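Local coordinates for protein exotoxin 3 (Staphylococcus aureus, PDB 2Z8L) that binds the glycan sialyl Lewis X through its beta-grasp domain, as a staphylococcal superantigen-like toxin built from an OB fold and a beta-grasp domain, at residues Lys114-Lys119 with Val125-Lys130; Phe146-Tyr151 with Ile168-Lys173. All blocks are in the same frame, centred on the assembly; numbering follows the deposited sequence.

How the contacts relate
Read from the N terminus, the chain first passes through the OB-fold domain and then enters the beta-grasp domain, where both contacts lie. Contact 1 comes first: strand 114-121 turns back as strand 124-131, a short hairpin loop that is closed before contact 2 opens. Contact 2 closes a wider loop, in which helix 141-155 is followed by a connection leading into strand 167-172. The two loops are therefore in series, neither nested nor crossed. They meet in space, because both reach the same five-stranded sheet and the helix lies against the face that carries Phe115 and Ile117: Phe115 touches Leu148 and Tyr151, and Lys130 CD is 3.4 Å from Tyr151 OH.

Contact 1: residues Lys114-Lys119 with Val125-Lys130; sequences KFVIKK and VYTHVK. Unlike the reference sequence in segment 114-119: Lys114 (reference Arg). Unlike the reference sequence in segment 125-130: Tyr126 (reference Ser), Thr127 (reference Val).
Lys118 and Thr127 pair across the N-terminal beta hairpin of the beta-grasp domain, where strands 114-121 and 124-131 run antiparallel at the margin of the five-stranded sheet. Their side chains lie alongside one another and point the same way. Lys118 can be followed outward: its CB rests on Val125 CG1 at 3.7 Å, CG then comes level with Thr127 OG1, CD passes the same oxygen, and CE is 3.6 Å from Thr127 OG1. With CG beside the backbone N (chi1 -70°) and the chain extended beyond it, the aliphatic part of the lysine runs past the threonine hydroxyl. On the same face Val116 CG1 and Thr127 CG2 are pressed to 3.4 Å, tighter than usual for two methyls, and Lys114 CD leans on Val129 CG1.

Six backbone hydrogen bonds join Phe115 to Lys130, Ile117 to His128 and Lys119 to Tyr126, each pair linked in both directions. Lys118 and Thr127, like Val116 and Val129, form the non-hydrogen-bonded pairs between them. Strand 124-131 is outermost in the sheet, whereas 114-121 is also bonded to strand 200-207, partly through Lys118 and Ala205.

The other face carries Phe115, Ile117 and His128. Ile117 CG1 sits over the centre of the Phe115 ring, and Ile117 CD1 reaches Lys130 CG. Helix 141-155 packs on this face through Leu148, Tyr151 and Leu152. Lys119 NZ is held by Phe156 O. Tyr126 CD2 lies 3.3 Å above the plane of the His128 ring, offset toward its rim.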
loop_
_atom_site.group_PDB
_atom_site.type_symbol
_atom_site.label_atom_id
_atom_site.label_comp_id
_atom_site.label_asym_id
_atom_site.label_seq_id
_atom_site.Cartn_x
_atom_site.Cartn_y
_atom_site.Cartn_z
ATOM N N LYS A 114 13.508 10.129 4.545
ATOM C CA LYS A 114 14.362 9.106 5.149
ATOM C C LYS A 114 13.536 7.921 5.674
ATOM O O LYS A 114 12.452 8.107 6.205
ATOM C CB LYS A 114 15.135 9.735 6.294
ATOM C CG LYS A 114 16.232 10.661 5.799
ATOM C CD LYS A 114 17.151 11.130 6.870
ATOM C CE LYS A 114 17.873 12.365 6.445
ATOM N NZ LYS A 114 18.894 12.864 7.436
ATOM N N PHE A 115 14.070 6.704 5.522
ATOM C CA PHE A 115 13.507 5.498 6.086
ATOM C C PHE A 115 14.546 4.973 7.073
ATOM O O PHE A 115 15.588 4.516 6.625
ATOM C CB PHE A 115 13.263 4.466 4.965
ATOM C CG PHE A 115 12.523 3.257 5.363
ATOM C CD1 PHE A 115 11.752 3.177 6.518
ATOM C CD2 PHE A 115 12.520 2.179 4.517
ATOM C CE1 PHE A 115 11.021 2.026 6.822
ATOM C CE2 PHE A 115 11.831 1.038 4.845
ATOM C CZ PHE A 115 11.080 0.969 5.971
ATOM N N VAL A 116 14.280 5.150 8.362
ATOM C CA VAL A 116 15.283 4.837 9.432
ATOM C C VAL A 116 14.915 3.446 9.940
ATOM O O VAL A 116 13.854 3.255 10.528
ATOM C CB VAL A 116 15.255 5.860 10.575
ATOM C CG1 VAL A 116 16.281 5.561 11.595
ATOM C CG2 VAL A 116 15.541 7.296 10.060
ATOM N N ILE A 117 15.777 2.478 9.674
ATOM C CA ILE A 117 15.526 1.108 9.970
ATOM C C ILE A 117 16.425 0.686 11.129
ATOM O O ILE A 117 17.650 0.662 10.979
ATOM C CB ILE A 117 15.812 0.270 8.765
ATOM C CG1 ILE A 117 14.925 0.730 7.592
ATOM C CG2 ILE A 117 15.599 -1.231 9.063
ATOM C CD1 ILE A 117 15.473 0.370 6.279
ATOM N N LYS A 118 15.797 0.342 12.235
ATOM C CA LYS A 118 16.535 -0.086 13.436
ATOM C C LYS A 118 16.425 -1.582 13.487
ATOM O O LYS A 118 15.337 -2.081 13.790
ATOM C CB LYS A 118 15.949 0.549 14.681
ATOM C CG LYS A 118 16.226 2.049 14.714
ATOM C CD LYS A 118 16.038 2.658 16.071
ATOM C CE LYS A 118 16.678 4.071 16.143
ATOM N NZ LYS A 118 17.108 4.463 17.551
ATOM N N LYS A 119 17.542 -2.264 13.196
ATOM C CA LYS A 119 17.566 -3.721 13.047
ATOM C C LYS A 119 18.257 -4.349 14.241
ATOM O O LYS A 119 19.410 -4.021 14.507
ATOM C CB LYS A 119 18.286 -4.097 11.757
ATOM C CG LYS A 119 18.201 -5.618 11.426
ATOM C CD LYS A 119 18.925 -5.982 10.170
ATOM C CE LYS A 119 18.953 -7.481 9.992
ATOM N NZ LYS A 119 17.748 -8.138 10.566
ATOM N N VAL A 125 21.298 -2.990 18.567
ATOM C CA VAL A 125 20.457 -2.553 17.477
ATOM C C VAL A 125 21.265 -1.661 16.554
ATOM O O VAL A 125 21.990 -0.794 17.026
ATOM C CB VAL A 125 19.249 -1.751 18.009
ATOM C CG1 VAL A 125 18.449 -1.186 16.862
ATOM C CG2 VAL A 125 18.357 -2.611 18.871
ATOM N N TYR A 126 21.158 -1.876 15.244
ATOM C CA TYR A 126 21.945 -1.121 14.303
ATOM C C TYR A 126 20.990 -0.292 13.468
ATOM O O TYR A 126 20.021 -0.850 12.994
ATOM C CB TYR A 126 22.722 -2.048 13.386
ATOM C CG TYR A 126 23.780 -1.343 12.602
ATOM C CD1 TYR A 126 25.065 -1.218 13.078
ATOM C CD2 TYR A 126 23.479 -0.720 11.404
ATOM C CE1 TYR A 126 26.044 -0.558 12.341
ATOM C CE2 TYR A 126 24.448 -0.052 10.665
ATOM C CZ TYR A 126 25.726 0.035 11.152
ATOM O OH TYR A 126 26.716 0.681 10.426
ATOM N N THR A 127 21.254 0.998 13.351
ATOM C CA THR A 127 20.351 1.909 12.611
ATOM C C THR A 127 20.912 2.174 11.235
ATOM O O THR A 127 22.048 2.620 11.058
ATOM C CB THR A 127 20.212 3.226 13.331
ATOM O OG1 THR A 127 19.771 2.988 14.687
ATOM C CG2 THR A 127 19.245 4.114 12.585
ATOM N N HIS A 128 20.115 1.825 10.237
ATOM C CA HIS A 128 20.416 2.058 8.840
ATOM C C HIS A 128 19.523 3.179 8.365
ATOM O O HIS A 128 18.347 3.171 8.642
ATOM C CB HIS A 128 20.088 0.809 8.028
ATOM C CG HIS A 128 20.825 -0.423 8.462
ATOM N ND1 HIS A 128 22.029 -0.771 7.913
ATOM C CD2 HIS A 128 20.490 -1.422 9.312
ATOM C CE1 HIS A 128 22.433 -1.919 8.427
ATOM N NE2 HIS A 128 21.521 -2.337 9.286
ATOM N N VAL A 129 20.060 4.117 7.591
ATOM C CA VAL A 129 19.260 5.193 7.091
ATOM C C VAL A 129 19.209 5.083 5.577
ATOM O O VAL A 129 20.230 5.194 4.906
ATOM C CB VAL A 129 19.807 6.601 7.449
ATOM C CG1 VAL A 129 18.859 7.706 6.883
ATOM C CG2 VAL A 129 20.022 6.750 8.954
ATOM N N LYS A 130 18.014 4.913 5.051
ATOM C CA LYS A 130 17.788 4.748 3.637
ATOM C C LYS A 130 16.814 5.871 3.255
ATOM O O LYS A 130 16.483 6.698 4.082
ATOM C CB LYS A 130 17.213 3.391 3.321
ATOM C CG LYS A 130 18.098 2.209 3.718
ATOM C CD LYS A 130 19.282 2.086 2.761
ATOM C CE LYS A 130 20.263 1.024 3.193
ATOM N NZ LYS A 130 21.617 1.224 2.550
#

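Contact 2: residues Phe146-Tyr151 with Ile168-Lys173; sequences FKLRQY and IKVIMK. Unlike the reference sequence in segment 168-173: Ile171 (reference Thr).
Leu148 and Ile168 carry the meeting of helix 141-155 with strand 167-172, and both point their CB toward the opposing segment. Ile168 uses two branches. Its CD1 comes up against the base of the leucine, 3.9 Å from Leu148 CB, while its CG2 meets the far end of the same side chain, 3.9 Å from Leu148 CD1. This split follows from the isoleucine torsions: CG1 stands beside the backbone N (chi1 -67°) and carries CD1 onward in an extended step, leaving CG2 on the carbonyl side. Leu148, with CG also beside its own backbone N, directs CD1 to the side chains of the strand, where, besides Ile168 CG2, it has a looser apolar neighbour in Val170 CG2 at 4.5 Å.

Arg149 takes part through its aliphatic base alone, its CG lying 4.1 Å from Ile168 CD1. Beyond CG the chain is extended and carries the guanidinium away from the isoleucine to partners of its own: NE forms a salt bridge with Asp145, and NH1 is hydrogen-bonded to Tyr159 OH and Lys184 O. Three groups thus fix the rotation of this buried head, and one of them, Lys184, lines the glycan pocket. The arginine side chain itself is about 8 Å from the bound galactose.

Phe180 on strand 177-181 touches Ile168, Val170 and Arg149, and Met203 on strand 200-207 touches Leu148, so the leucine and isoleucine are enclosed in a buried apolar layer. A helix packed obliquely across a mixed sheet through such a layer is the core of the beta-grasp fold.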
loop_
_atom_site.group_PDB
_atom_site.type_symbol
_atom_site.label_atom_id
_atom_site.label_comp_id
_atom_site.label_asym_id
_atom_site.label_seq_id
_atom_site.Cartn_x
_atom_site.Cartn_y
_atom_site.Cartn_z
ATOM N N PHE A 146 2.883 -2.260 1.612
ATOM C CA PHE A 146 3.348 -3.378 0.809
ATOM C C PHE A 146 4.788 -3.189 0.323
ATOM O O PHE A 146 5.653 -4.065 0.479
ATOM C CB PHE A 146 2.411 -3.595 -0.359
ATOM C CG PHE A 146 2.642 -4.909 -1.087
ATOM C CD1 PHE A 146 3.572 -5.025 -2.105
ATOM C CD2 PHE A 146 1.904 -6.041 -0.747
ATOM C CE1 PHE A 146 3.756 -6.265 -2.738
ATOM C CE2 PHE A 146 2.099 -7.232 -1.349
ATOM C CZ PHE A 146 3.050 -7.361 -2.337
ATOM N N LYS A 147 5.038 -2.020 -0.272
ATOM C CA LYS A 147 6.365 -1.763 -0.770
ATOM C C LYS A 147 7.442 -1.702 0.342
ATOM O O LYS A 147 8.600 -2.150 0.121
ATOM C CB LYS A 147 6.336 -0.510 -1.577
ATOM C CG LYS A 147 5.582 -0.745 -2.853
ATOM C CD LYS A 147 5.751 0.379 -3.783
ATOM C CE LYS A 147 5.414 -0.072 -5.246
ATOM N NZ LYS A 147 5.142 1.114 -6.150
ATOM N N LEU A 148 7.136 -1.094 1.481
ATOM C CA LEU A 148 8.129 -1.020 2.555
ATOM C C LEU A 148 8.391 -2.389 3.144
ATOM O O LEU A 148 9.533 -2.743 3.362
ATOM C CB LEU A 148 7.657 -0.063 3.622
ATOM C CG LEU A 148 7.561 1.447 3.294
ATOM C CD1 LEU A 148 6.845 2.224 4.391
ATOM C CD2 LEU A 148 8.947 2.072 2.978
ATOM N N ARG A 149 7.355 -3.201 3.379
ATOM C CA ARG A 149 7.612 -4.607 3.819
ATOM C C ARG A 149 8.402 -5.407 2.803
ATOM O O ARG A 149 9.328 -6.127 3.192
ATOM C CB ARG A 149 6.339 -5.378 4.186
ATOM C CG ARG A 149 5.529 -4.716 5.321
ATOM C CD ARG A 149 4.590 -5.693 5.929
ATOM N NE ARG A 149 3.464 -5.037 6.525
ATOM C CZ ARG A 149 2.668 -5.561 7.438
ATOM N NH1 ARG A 149 2.899 -6.774 7.906
ATOM N NH2 ARG A 149 1.636 -4.841 7.845
ATOM N N GLN A 150 8.046 -5.309 1.515
ATOM C CA GLN A 150 8.781 -6.042 0.514
ATOM C C GLN A 150 10.281 -5.660 0.514
ATOM O O GLN A 150 11.118 -6.514 0.419
ATOM C CB GLN A 150 8.139 -5.836 -0.855
ATOM C CG GLN A 150 8.700 -6.769 -1.909
ATOM C CD GLN A 150 7.785 -6.946 -3.093
ATOM O OE1 GLN A 150 7.916 -6.210 -4.089
ATOM N NE2 GLN A 150 6.860 -7.929 -3.013
ATOM N N TYR A 151 10.568 -4.370 0.670
ATOM C CA TYR A 151 11.955 -3.880 0.733
ATOM C C TYR A 151 12.662 -4.478 1.966
ATOM O O TYR A 151 13.806 -4.906 1.905
ATOM C CB TYR A 151 11.979 -2.388 0.819
ATOM C CG TYR A 151 13.333 -1.794 0.974
ATOM C CD1 TYR A 151 14.140 -1.612 -0.130
ATOM C CD2 TYR A 151 13.796 -1.405 2.208
ATOM C CE1 TYR A 151 15.424 -1.094 0.013
ATOM C CE2 TYR A 151 15.069 -0.878 2.373
ATOM C CZ TYR A 151 15.873 -0.720 1.267
ATOM O OH TYR A 151 17.128 -0.198 1.438
ATOM N N ILE A 168 6.262 -0.501 11.453
ATOM C CA ILE A 168 6.648 0.624 10.599
ATOM C C ILE A 168 5.781 1.818 11.023
ATOM O O ILE A 168 4.604 1.626 11.346
ATOM C CB ILE A 168 6.415 0.298 9.117
ATOM C CG1 ILE A 168 7.341 -0.790 8.626
ATOM C CG2 ILE A 168 6.625 1.567 8.268
ATOM C CD1 ILE A 168 6.855 -1.310 7.277
ATOM N N LYS A 169 6.375 2.993 11.102
ATOM C CA LYS A 169 5.653 4.238 11.412
ATOM C C LYS A 169 5.986 5.221 10.300
ATOM O O LYS A 169 7.144 5.464 10.002
ATOM C CB LYS A 169 6.052 4.762 12.752
ATOM C CG LYS A 169 5.345 5.967 13.237
ATOM C CD LYS A 169 5.718 6.263 14.649
ATOM C CE LYS A 169 5.603 7.734 14.970
ATOM N NZ LYS A 169 5.856 8.037 16.402
ATOM N N VAL A 170 4.954 5.758 9.667
ATOM C CA VAL A 170 5.086 6.836 8.666
ATOM C C VAL A 170 4.680 8.140 9.331
ATOM O O VAL A 170 3.582 8.230 9.884
ATOM C CB VAL A 170 4.157 6.571 7.469
ATOM C CG1 VAL A 170 4.166 7.745 6.508
ATOM C CG2 VAL A 170 4.520 5.207 6.761
ATOM N N ILE A 171 5.576 9.120 9.356
ATOM C CA ILE A 171 5.379 10.337 10.108
ATOM C C ILE A 171 5.246 11.492 9.115
ATOM O O ILE A 171 6.052 11.634 8.166
ATOM C CB ILE A 171 6.557 10.603 11.049
ATOM C CG1 ILE A 171 6.769 9.420 11.998
ATOM C CG2 ILE A 171 6.287 11.935 11.821
ATOM C CD1 ILE A 171 8.193 9.342 12.660
ATOM N N MET A 172 4.222 12.307 9.338
ATOM C CA MET A 172 3.911 13.397 8.445
ATOM C C MET A 172 4.564 14.684 8.952
ATOM O O MET A 172 4.953 14.799 10.125
ATOM C CB MET A 172 2.399 13.552 8.323
ATOM C CG MET A 172 1.667 12.248 8.024
ATOM S SD MET A 172 2.148 11.581 6.425
ATOM C CE MET A 172 1.376 12.715 5.287
ATOM N N LYS A 173 4.724 15.626 8.043
ATOM C CA LYS A 173 5.306 16.935 8.419
ATOM C C LYS A 173 4.539 17.636 9.539
ATOM O O LYS A 173 5.151 18.339 10.385
ATOM C CB LYS A 173 5.425 17.807 7.175
ATOM C CG LYS A 173 6.491 17.265 6.213
ATOM C CD LYS A 173 6.614 18.026 4.929
ATOM C CE LYS A 173 7.721 17.428 4.073
ATOM N NZ LYS A 173 7.662 18.044 2.729
#